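PDB 3OKP: GDP-mannose-dependent alpha-(1-6)-phosphatidylinositol monomannoside mannosyltransferase from Corynebacterium glutamicum, which is a glycosyltransferase of the GT-B clan, built from two Rossmann-like domains that face each other across a cleft. Local coordinates for residues 8-13 with 90-95; 113-118 with 142-147; 235-240 with 258-263. All coordinates share one frame; numbering follows the deposited sequence.

Contact 1: residues 8-13 with 90-95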
loop_
_atom_site.group_PDB
_atom_site.type_symbol
_atom_site.label_atom_id
_atom_site.label_comp_id
_atom_site.label_asym_id
_atom_site.label_seq_id
_atom_site.Cartn_x
_atom_site.Cartn_y
_atom_site.Cartn_z
ATOM N N LEU A 8 19.086 -8.743 -9.608
ATOM C CA LEU A 8 19.389 -7.324 -9.743
ATOM C C LEU A 8 18.083 -6.541 -9.792
ATOM O O LEU A 8 17.244 -6.769 -10.669
ATOM C CB LEU A 8 20.230 -7.049 -10.997
ATOM C CG LEU A 8 20.595 -5.591 -11.316
ATOM C CD1 LEU A 8 21.543 -5.007 -10.271
ATOM C CD2 LEU A 8 21.196 -5.484 -12.708
ATOM N N VAL A 9 17.912 -5.633 -8.835
ATOM C CA VAL A 9 16.747 -4.752 -8.790
ATOM C C VAL A 9 17.089 -3.439 -9.493
ATOM O O VAL A 9 18.006 -2.724 -9.077
ATOM C CB VAL A 9 16.283 -4.481 -7.331
ATOM C CG1 VAL A 9 15.028 -3.611 -7.313
ATOM C CG2 VAL A 9 16.037 -5.791 -6.584
ATOM N N VAL A 10 16.358 -3.143 -10.565
ATOM C CA VAL A 10 16.596 -1.955 -11.386
ATOM C C VAL A 10 15.470 -0.959 -11.132
ATOM O O VAL A 10 14.304 -1.256 -11.396
ATOM C CB VAL A 10 16.671 -2.313 -12.896
ATOM C CG1 VAL A 10 16.855 -1.057 -13.753
ATOM C CG2 VAL A 10 17.793 -3.311 -13.157
ATOM N N THR A 11 15.819 0.220 -10.621
ATOM C CA THR A 11 14.799 1.143 -10.122
ATOM C C THR A 11 15.223 2.612 -10.059
ATOM O O THR A 11 16.362 2.935 -9.714
ATOM C CB THR A 11 14.261 0.679 -8.726
ATOM O OG1 THR A 11 13.210 1.547 -8.290
ATOM C CG2 THR A 11 15.376 0.634 -7.671
ATOM N N ASN A 12 14.280 3.487 -10.401
ATOM C CA ASN A 12 14.408 4.916 -10.156
ATOM C C ASN A 12 13.839 5.281 -8.781
ATOM O O ASN A 12 13.976 6.415 -8.324
ATOM C CB ASN A 12 13.683 5.703 -11.255
ATOM C CG ASN A 12 13.945 7.199 -11.179
ATOM O OD1 ASN A 12 15.091 7.638 -11.120
ATOM N ND2 ASN A 12 12.876 7.987 -11.180
ATOM N N ASP A 13 13.203 4.309 -8.130
ATOM C CA ASP A 13 12.488 4.540 -6.876
ATOM C C ASP A 13 13.133 3.769 -5.725
ATOM O O ASP A 13 12.782 2.620 -5.466
ATOM C CB ASP A 13 11.021 4.113 -7.012
ATOM C CG ASP A 13 10.337 4.719 -8.224
ATOM O OD1 ASP A 13 10.279 5.965 -8.329
ATOM O OD2 ASP A 13 9.843 3.940 -9.069
ATOM N N VAL A 90 16.376 -10.308 -13.237
ATOM C CA VAL A 90 16.333 -8.852 -13.302
ATOM C C VAL A 90 14.922 -8.397 -12.945
ATOM O O VAL A 90 13.949 -8.749 -13.624
ATOM C CB VAL A 90 16.767 -8.315 -14.691
ATOM C CG1 VAL A 90 16.581 -6.799 -14.780
ATOM C CG2 VAL A 90 18.214 -8.679 -14.965
ATOM N N TRP A 91 14.823 -7.634 -11.862
ATOM C CA TRP A 91 13.543 -7.181 -11.344
ATOM C C TRP A 91 13.421 -5.665 -11.471
ATOM O O TRP A 91 14.110 -4.916 -10.776
ATOM C CB TRP A 91 13.375 -7.636 -9.885
ATOM C CG TRP A 91 12.087 -7.231 -9.210
ATOM C CD1 TRP A 91 10.907 -6.881 -9.812
ATOM C CD2 TRP A 91 11.843 -7.180 -7.797
ATOM N NE1 TRP A 91 9.956 -6.594 -8.861
ATOM C CE2 TRP A 91 10.500 -6.773 -7.617
ATOM C CE3 TRP A 91 12.631 -7.431 -6.664
ATOM C CZ2 TRP A 91 9.927 -6.610 -6.351
ATOM C CZ3 TRP A 91 12.060 -7.269 -5.401
ATOM C CH2 TRP A 91 10.719 -6.861 -5.258
ATOM N N PHE A 92 12.556 -5.225 -12.381
ATOM C CA PHE A 92 12.221 -3.812 -12.501
ATOM C C PHE A 92 11.161 -3.485 -11.454
ATOM O O PHE A 92 10.011 -3.929 -11.557
ATOM C CB PHE A 92 11.735 -3.474 -13.915
ATOM C CG PHE A 92 12.769 -3.714 -14.985
ATOM C CD1 PHE A 92 13.748 -2.761 -15.253
ATOM C CD2 PHE A 92 12.767 -4.895 -15.720
ATOM C CE1 PHE A 92 14.713 -2.982 -16.235
ATOM C CE2 PHE A 92 13.725 -5.124 -16.705
ATOM C CZ PHE A 92 14.701 -4.165 -16.962
ATOM N N GLY A 93 11.571 -2.723 -10.439
ATOM C CA GLY A 93 10.715 -2.383 -9.301
ATOM C C GLY A 93 9.425 -1.692 -9.696
ATOM O O GLY A 93 8.404 -1.826 -9.016
ATOM N N ALA A 94 9.487 -0.942 -10.793
ATOM C CA ALA A 94 8.313 -0.345 -11.409
ATOM C C ALA A 94 8.407 -0.612 -12.904
ATOM O O ALA A 94 9.441 -0.355 -13.523
ATOM C CB ALA A 94 8.249 1.149 -11.118
ATOM N N ALA A 95 7.330 -1.147 -13.474
ATOM C CA ALA A 95 7.328 -1.608 -14.863
ATOM C C ALA A 95 7.518 -0.482 -15.880
ATOM O O ALA A 95 8.437 -0.532 -16.700
ATOM C CB ALA A 95 6.053 -2.398 -15.159
#
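Val9 against Trp91 and Val10 against Phe92 pair strand 7-11 with the middle strand, 89-92, of the seven-stranded parallel sheet in the N-terminal Rossmann-like domain. This is the point where the strand order switches direction, and the 3-2-1-4 topology puts residues far apart in sequence side by side. The backbones join through Trp91 N to Leu8 O (2.8 Å), Val10 N to Trp91 O and, where the second strand gives way to a loop, Gly93 N to Val10 O (3.2 Å). On the face carrying Val9 and Trp91 the two side chains run alongside each other. The indole leaves with CG anti to the backbone N (chi1 180°), and Val9 CG2 approaches Trp91 CE3 obliquely at 3.8 Å. Trp91 NE1 is hydrogen-bonded to Ser116 OG, and Phe28 of helix 20-29 touches the Trp91 side chain. On the other face, covered by helix 72-84, Val10 and Phe92 run alongside in the same manner, but the torsion differs: Phe92 has CG anti to its carbonyl carbon (chi1 -62°). Val10 CB and CG1 both lie 3.8 Å from Phe92 CD1; the second methyl, CG2, meets Val90 CG1 at 4.0 Å. At the end of strand 7-11, Thr11 OG1 accepts from Asp13 N at 2.8 Å in an ST turn, and Asp13 OD2 lies 3.8 Å from Ala94 CB.

Contact 2: residues 113-118 with 142-147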
loop_
_atom_site.group_PDB
_atom_site.type_symbol
_atom_site.label_atom_id
_atom_site.label_comp_id
_atom_site.label_asym_id
_atom_site.label_seq_id
_atom_site.Cartn_x
_atom_site.Cartn_y
_atom_site.Cartn_z
ATOM N N VAL A 113 13.139 -12.251 -16.255
ATOM C CA VAL A 113 12.850 -10.831 -16.081
ATOM C C VAL A 113 11.508 -10.658 -15.376
ATOM O O VAL A 113 10.490 -11.205 -15.805
ATOM C CB VAL A 113 12.856 -10.057 -17.428
ATOM C CG1 VAL A 113 12.458 -8.595 -17.212
ATOM C CG2 VAL A 113 14.224 -10.138 -18.092
ATOM N N ILE A 114 11.531 -9.904 -14.281
ATOM C CA ILE A 114 10.336 -9.596 -13.506
ATOM C C ILE A 114 10.114 -8.087 -13.535
ATOM O O ILE A 114 11.071 -7.317 -13.467
ATOM C CB ILE A 114 10.460 -10.074 -12.025
ATOM C CG1 ILE A 114 10.903 -11.540 -11.938
ATOM C CG2 ILE A 114 9.150 -9.886 -11.268
ATOM C CD1 ILE A 114 12.387 -11.727 -11.707
ATOM N N ALA A 115 8.854 -7.674 -13.653
ATOM C CA ALA A 115 8.483 -6.267 -13.510
ATOM C C ALA A 115 7.251 -6.127 -12.616
ATOM O O ALA A 115 6.274 -6.868 -12.772
ATOM C CB ALA A 115 8.244 -5.625 -14.875
ATOM N N SER A 116 7.309 -5.185 -11.678
ATOM C CA SER A 116 6.203 -4.943 -10.749
ATOM C C SER A 116 5.366 -3.738 -11.162
ATOM O O SER A 116 5.897 -2.656 -11.407
ATOM C CB SER A 116 6.716 -4.759 -9.315
ATOM O OG SER A 116 7.225 -5.973 -8.782
ATOM N N THR A 117 4.055 -3.940 -11.249
ATOM C CA THR A 117 3.126 -2.841 -11.482
ATOM C C THR A 117 2.593 -2.348 -10.148
ATOM O O THR A 117 2.646 -3.066 -9.142
ATOM C CB THR A 117 1.942 -3.250 -12.383
ATOM O OG1 THR A 117 1.182 -4.287 -11.747
ATOM C CG2 THR A 117 2.436 -3.724 -13.747
ATOM N N HIS A 118 2.087 -1.118 -10.143
ATOM C CA HIS A 118 1.519 -0.527 -8.937
ATOM C C HIS A 118 0.173 0.125 -9.264
ATOM O O HIS A 118 -0.795 -0.578 -9.542
ATOM C CB HIS A 118 2.521 0.447 -8.300
ATOM C CG HIS A 118 3.871 -0.160 -8.059
ATOM N ND1 HIS A 118 4.198 -0.810 -6.889
ATOM C CD2 HIS A 118 4.964 -0.244 -8.855
ATOM C CE1 HIS A 118 5.439 -1.255 -6.967
ATOM N NE2 HIS A 118 5.926 -0.927 -8.150
ATOM N N ASP A 142 8.982 -11.886 -18.186
ATOM C CA ASP A 142 8.546 -13.248 -17.885
ATOM C C ASP A 142 7.485 -13.280 -16.790
ATOM O O ASP A 142 6.544 -14.075 -16.851
ATOM C CB ASP A 142 9.748 -14.114 -17.494
ATOM C CG ASP A 142 10.828 -14.121 -18.560
ATOM O OD1 ASP A 142 10.531 -14.514 -19.707
ATOM O OD2 ASP A 142 11.972 -13.728 -18.253
ATOM N N VAL A 143 7.649 -12.418 -15.789
ATOM C CA VAL A 143 6.718 -12.340 -14.668
ATOM C C VAL A 143 6.298 -10.893 -14.433
ATOM O O VAL A 143 7.133 -10.033 -14.155
ATOM C CB VAL A 143 7.326 -12.918 -13.359
ATOM C CG1 VAL A 143 6.313 -12.839 -12.216
ATOM C CG2 VAL A 143 7.791 -14.360 -13.554
ATOM N N LEU A 144 5.002 -10.628 -14.561
ATOM C CA LEU A 144 4.467 -9.316 -14.226
ATOM C C LEU A 144 3.675 -9.400 -12.929
ATOM O O LEU A 144 2.697 -10.148 -12.836
ATOM C CB LEU A 144 3.595 -8.764 -15.357
ATOM C CG LEU A 144 3.245 -7.280 -15.207
ATOM C CD1 LEU A 144 4.326 -6.395 -15.830
ATOM C CD2 LEU A 144 1.891 -6.982 -15.815
ATOM N N THR A 145 4.103 -8.641 -11.924
ATOM C CA THR A 145 3.395 -8.633 -10.644
ATOM C C THR A 145 2.380 -7.490 -10.561
ATOM O O THR A 145 2.553 -6.445 -11.190
ATOM C CB THR A 145 4.346 -8.639 -9.414
ATOM O OG1 THR A 145 4.800 -7.312 -9.127
ATOM C CG2 THR A 145 5.541 -9.575 -9.634
ATOM N N TYR A 146 1.316 -7.720 -9.793
ATOM C CA TYR A 146 0.227 -6.761 -9.636
ATOM C C TYR A 146 -0.212 -6.711 -8.173
ATOM O O TYR A 146 -0.045 -7.686 -7.440
ATOM C CB TYR A 146 -0.950 -7.132 -10.552
ATOM C CG TYR A 146 -1.556 -8.497 -10.276
ATOM C CD1 TYR A 146 -2.599 -8.646 -9.361
ATOM C CD2 TYR A 146 -1.091 -9.638 -10.932
ATOM C CE1 TYR A 146 -3.162 -9.895 -9.101
ATOM C CE2 TYR A 146 -1.650 -10.895 -10.678
ATOM C CZ TYR A 146 -2.684 -11.012 -9.761
ATOM O OH TYR A 146 -3.245 -12.243 -9.502
ATOM N N ILE A 147 -0.782 -5.582 -7.760
ATOM C CA ILE A 147 -1.159 -5.367 -6.355
ATOM C C ILE A 147 -2.573 -5.857 -5.990
ATOM O O ILE A 147 -2.824 -6.232 -4.843
ATOM C CB ILE A 147 -0.952 -3.885 -5.909
ATOM C CG1 ILE A 147 -1.929 -2.943 -6.627
ATOM C CG2 ILE A 147 0.510 -3.460 -6.120
ATOM C CD1 ILE A 147 -2.018 -1.544 -6.021
HETATM O O HOH W 1 3.192 -5.553 -8.081
HETATM O O HOH W 2 -0.820 -3.316 -9.841
#
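Ser116 OG and Thr145 OG1 are hydrogen-bonded at 2.8 Å on one face of two parallel strands, and either could be the donor. Just before them Ile114 lies alongside Val143, pointing the same way, and passes Thr145 at a slant, CG2 touching CG2. Thr117 uses its hydroxyl differently. With chi1 at 62°, OG1 sits between the backbone N and the carbonyl carbon and reaches Thr145 O at 2.6 Å, in the carbonyl plane and on a lone pair. Thr117 N binds the same oxygen from a position tilted 35° out of that plane, so two donors of one residue grip one carbonyl. The methyl CG2 of Thr117 lies 3.9 Å from Leu144 CD1, the two side chains crossing at about a right angle. One water links Thr117 O to Thr145 OG1; another joins Thr117 OG1, His118 O and Ile147 N. At the opposite end, Asp142 OD2 accepts from Val113 N (2.7 Å) through its anti lone pair, while OD1 forms a salt bridge with Lys106. With helices 121-124 and 128-140 in the connection between the strands, this is a beta-alpha-beta unit of the Rossmann-like N-terminal domain.

Contact 3: residues 235-240 with 258-263. With GDD (guanosine-5'-diphosphate-alpha-D-mannose), chain B.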
loop_
_atom_site.group_PDB
_atom_site.type_symbol
_atom_site.label_atom_id
_atom_site.label_comp_id
_atom_site.label_asym_id
_atom_site.label_seq_id
_atom_site.Cartn_x
_atom_site.Cartn_y
_atom_site.Cartn_z
ATOM N N VAL A 235 -7.191 11.387 10.845
ATOM C CA VAL A 235 -5.732 11.391 10.947
ATOM C C VAL A 235 -5.121 11.493 9.555
ATOM O O VAL A 235 -5.389 10.658 8.685
ATOM C CB VAL A 235 -5.203 10.126 11.679
ATOM C CG1 VAL A 235 -3.676 10.123 11.744
ATOM C CG2 VAL A 235 -5.790 10.029 13.083
ATOM N N GLY A 236 -4.311 12.528 9.351
ATOM C CA GLY A 236 -3.633 12.744 8.076
ATOM C C GLY A 236 -3.672 14.187 7.614
ATOM O O GLY A 236 -4.252 15.050 8.281
ATOM N N SER A 237 -3.052 14.442 6.464
ATOM C CA SER A 237 -3.002 15.778 5.879
ATOM C C SER A 237 -3.316 15.741 4.382
ATOM O O SER A 237 -3.216 14.691 3.741
ATOM C CB SER A 237 -1.632 16.422 6.132
ATOM O OG SER A 237 -0.590 15.636 5.577
ATOM N N GLY A 238 -3.706 16.890 3.835
ATOM C CA GLY A 238 -4.001 17.007 2.409
ATOM C C GLY A 238 -4.791 18.253 2.063
ATOM O O GLY A 238 -5.311 18.937 2.948
ATOM N N ARG A 239 -4.893 18.526 0.763
ATOM C CA ARG A 239 -5.506 19.750 0.242
ATOM C C ARG A 239 -7.009 19.869 0.524
ATOM O O ARG A 239 -7.557 20.973 0.517
ATOM C CB ARG A 239 -5.243 19.869 -1.266
ATOM N N TYR A 240 -7.657 18.735 0.779
ATOM C CA TYR A 240 -9.103 18.679 1.018
ATOM C C TYR A 240 -9.487 19.061 2.455
ATOM O O TYR A 240 -10.673 19.106 2.786
ATOM C CB TYR A 240 -9.615 17.276 0.677
ATOM C CG TYR A 240 -11.093 17.149 0.353
ATOM C CD1 TYR A 240 -11.726 18.024 -0.535
ATOM C CD2 TYR A 240 -11.848 16.111 0.900
ATOM C CE1 TYR A 240 -13.083 17.883 -0.842
ATOM C CE2 TYR A 240 -13.198 15.960 0.599
ATOM C CZ TYR A 240 -13.808 16.844 -0.269
ATOM O OH TYR A 240 -15.145 16.681 -0.556
ATOM N N LEU A 258 -6.726 15.635 13.665
ATOM C CA LEU A 258 -5.498 15.459 14.434
ATOM C C LEU A 258 -4.236 15.791 13.638
ATOM O O LEU A 258 -3.136 15.823 14.196
ATOM C CB LEU A 258 -5.421 14.032 15.003
ATOM C CG LEU A 258 -6.545 13.548 15.933
ATOM C CD1 LEU A 258 -6.264 12.129 16.418
ATOM C CD2 LEU A 258 -6.757 14.486 17.124
ATOM N N GLY A 259 -4.400 16.035 12.339
ATOM C CA GLY A 259 -3.272 16.307 11.451
ATOM C C GLY A 259 -2.473 15.051 11.164
ATOM O O GLY A 259 -2.928 13.936 11.444
ATOM N N ARG A 260 -1.282 15.224 10.601
ATOM C CA ARG A 260 -0.416 14.087 10.326
ATOM C C ARG A 260 0.350 13.720 11.592
ATOM O O ARG A 260 1.241 14.453 12.027
ATOM C CB ARG A 260 0.539 14.380 9.164
ATOM C CG ARG A 260 0.994 13.122 8.452
ATOM C CD ARG A 260 2.092 13.369 7.438
ATOM N NE ARG A 260 2.540 12.106 6.851
ATOM C CZ ARG A 260 3.522 11.351 7.339
ATOM N NH1 ARG A 260 4.185 11.723 8.429
ATOM N NH2 ARG A 260 3.848 10.220 6.731
ATOM N N LEU A 261 -0.025 12.593 12.193
ATOM C CA LEU A 261 0.591 12.138 13.437
ATOM C C LEU A 261 1.937 11.476 13.179
ATOM O O LEU A 261 2.195 10.986 12.077
ATOM C CB LEU A 261 -0.331 11.156 14.173
ATOM C CG LEU A 261 -1.688 11.616 14.720
ATOM C CD1 LEU A 261 -2.417 10.434 15.352
ATOM C CD2 LEU A 261 -1.549 12.756 15.726
ATOM N N GLU A 262 2.789 11.468 14.201
ATOM C CA GLU A 262 4.012 10.673 14.179
ATOM C C GLU A 262 3.655 9.187 14.074
ATOM O O GLU A 262 2.594 8.758 14.542
ATOM C CB GLU A 262 4.853 10.942 15.429
ATOM N N TYR A 263 4.548 8.422 13.449
ATOM C CA TYR A 263 4.330 7.007 13.125
ATOM C C TYR A 263 3.756 6.171 14.275
ATOM O O TYR A 263 2.702 5.558 14.119
ATOM C CB TYR A 263 5.632 6.390 12.594
ATOM C CG TYR A 263 5.524 4.966 12.083
ATOM C CD1 TYR A 263 4.793 4.665 10.934
ATOM C CD2 TYR A 263 6.185 3.923 12.735
ATOM C CE1 TYR A 263 4.704 3.359 10.457
ATOM C CE2 TYR A 263 6.105 2.611 12.264
ATOM C CZ TYR A 263 5.364 2.340 11.126
ATOM O OH TYR A 263 5.281 1.049 10.657
HETATM N N2 GDD B . 2.866 8.500 9.890
HETATM C C2 GDD B . 1.651 8.686 9.318
HETATM N N1 GDD B . 0.845 9.682 9.759
HETATM N N3 GDD B . 1.252 7.874 8.312
HETATM C C4 GDD B . 0.036 8.045 7.730
HETATM C C5 GDD B . -0.801 9.061 8.167
HETATM C C6 GDD B . -0.374 9.885 9.202
HETATM O O6 GDD B . -1.105 10.809 9.617
HETATM N N7 GDD B . -1.924 9.005 7.423
HETATM C C8 GDD B . -1.786 7.983 6.548
HETATM N N9 GDD B . -0.590 7.404 6.738
HETATM C "C1'" GDD B . -0.026 6.242 6.003
HETATM C "C2'" GDD B . -0.764 4.964 6.372
HETATM O "O2'" GDD B . -0.244 4.377 7.567
HETATM C "C3'" GDD B . -0.554 4.090 5.152
HETATM O "O3'" GDD B . 0.623 3.289 5.312
HETATM C "C4'" GDD B . -0.360 5.068 3.997
HETATM O "O4'" GDD B . -0.151 6.360 4.582
HETATM C "C5'" GDD B . -1.579 5.109 3.077
HETATM O "O5'" GDD B . -1.418 4.212 1.974
HETATM P PA GDD B . -2.550 3.665 1.250
HETATM O O1A GDD B . -2.148 2.751 0.496
HETATM O O2A GDD B . -3.387 3.179 2.051
HETATM O O3A GDD B . -3.212 4.687 0.461
HETATM P PB GDD B . -2.547 5.564 -0.489
HETATM O O2B GDD B . -1.631 4.966 -1.094
HETATM O O3B GDD B . -3.386 5.973 -1.319
HETATM O O1B GDD B . -2.005 6.709 0.200
HETATM O O HOH W 3 -6.344 15.538 10.116
#
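The guanine pocket of the C-terminal Rossmann-like domain begins where Val235, ending strand 231-235, packs against Leu258 and Leu261. The Leu261 and Val235 side chains cross at about a right angle, Leu261 CD1 being 3.8 Å from Val235 CG1, and Val235 CG1 also lies 3.4 Å from O6 of guanosine-5'-diphosphate-alpha-D-mannose. The base is met by the backbone of Leu261: its O accepts from ligand N1 at 3.0 Å and weakly from N2, while its N donates weakly to O6. This is consistent with recognition of guanine at its Watson-Crick edge. Arg260 flanks the base. Its chi1 (-154°), with CG anti to the backbone N, puts CG 3.3 Å from ligand O6; the chain then runs extended to NE, and ligand C2 lies over one face of the guanidinium, offset toward the guanidinium rim. Elsewhere the ligand is held by Arg206, Lys211 and Glu298. The strand ends are joined by glycines. Gly236, whose phi of 136° would crowd a CB against the preceding carbonyl, donates its N to Gly259 O at 2.9 Å from above the carbonyl plane. A water donates to Gly236 O (2.8 Å) and accepts from Gly259 N (3.0 Å).

Contacts 1 and 2 are buried neighbours in one sheet: strands 89-92 and 112-116 lie next to each other, and Val90 O with Ile114 N and Gly93 O with His118 NE2 probably bond across the gap. Contact 3 belongs to the other sheet, its centre about 30 Å from that of contact 1 and 31 Å from that of contact 2, and is only partly buried. Chemistry follows place. In contact 1 apolar side chains fill both sheet faces. Contact 2 adds hydroxyls, a carboxylate and waters to the regular strand pairing. Contact 3 gives up strand regularity, with one direct backbone bond between its segments, and presents the Leu261 backbone and the Arg260 side chain to a ligand.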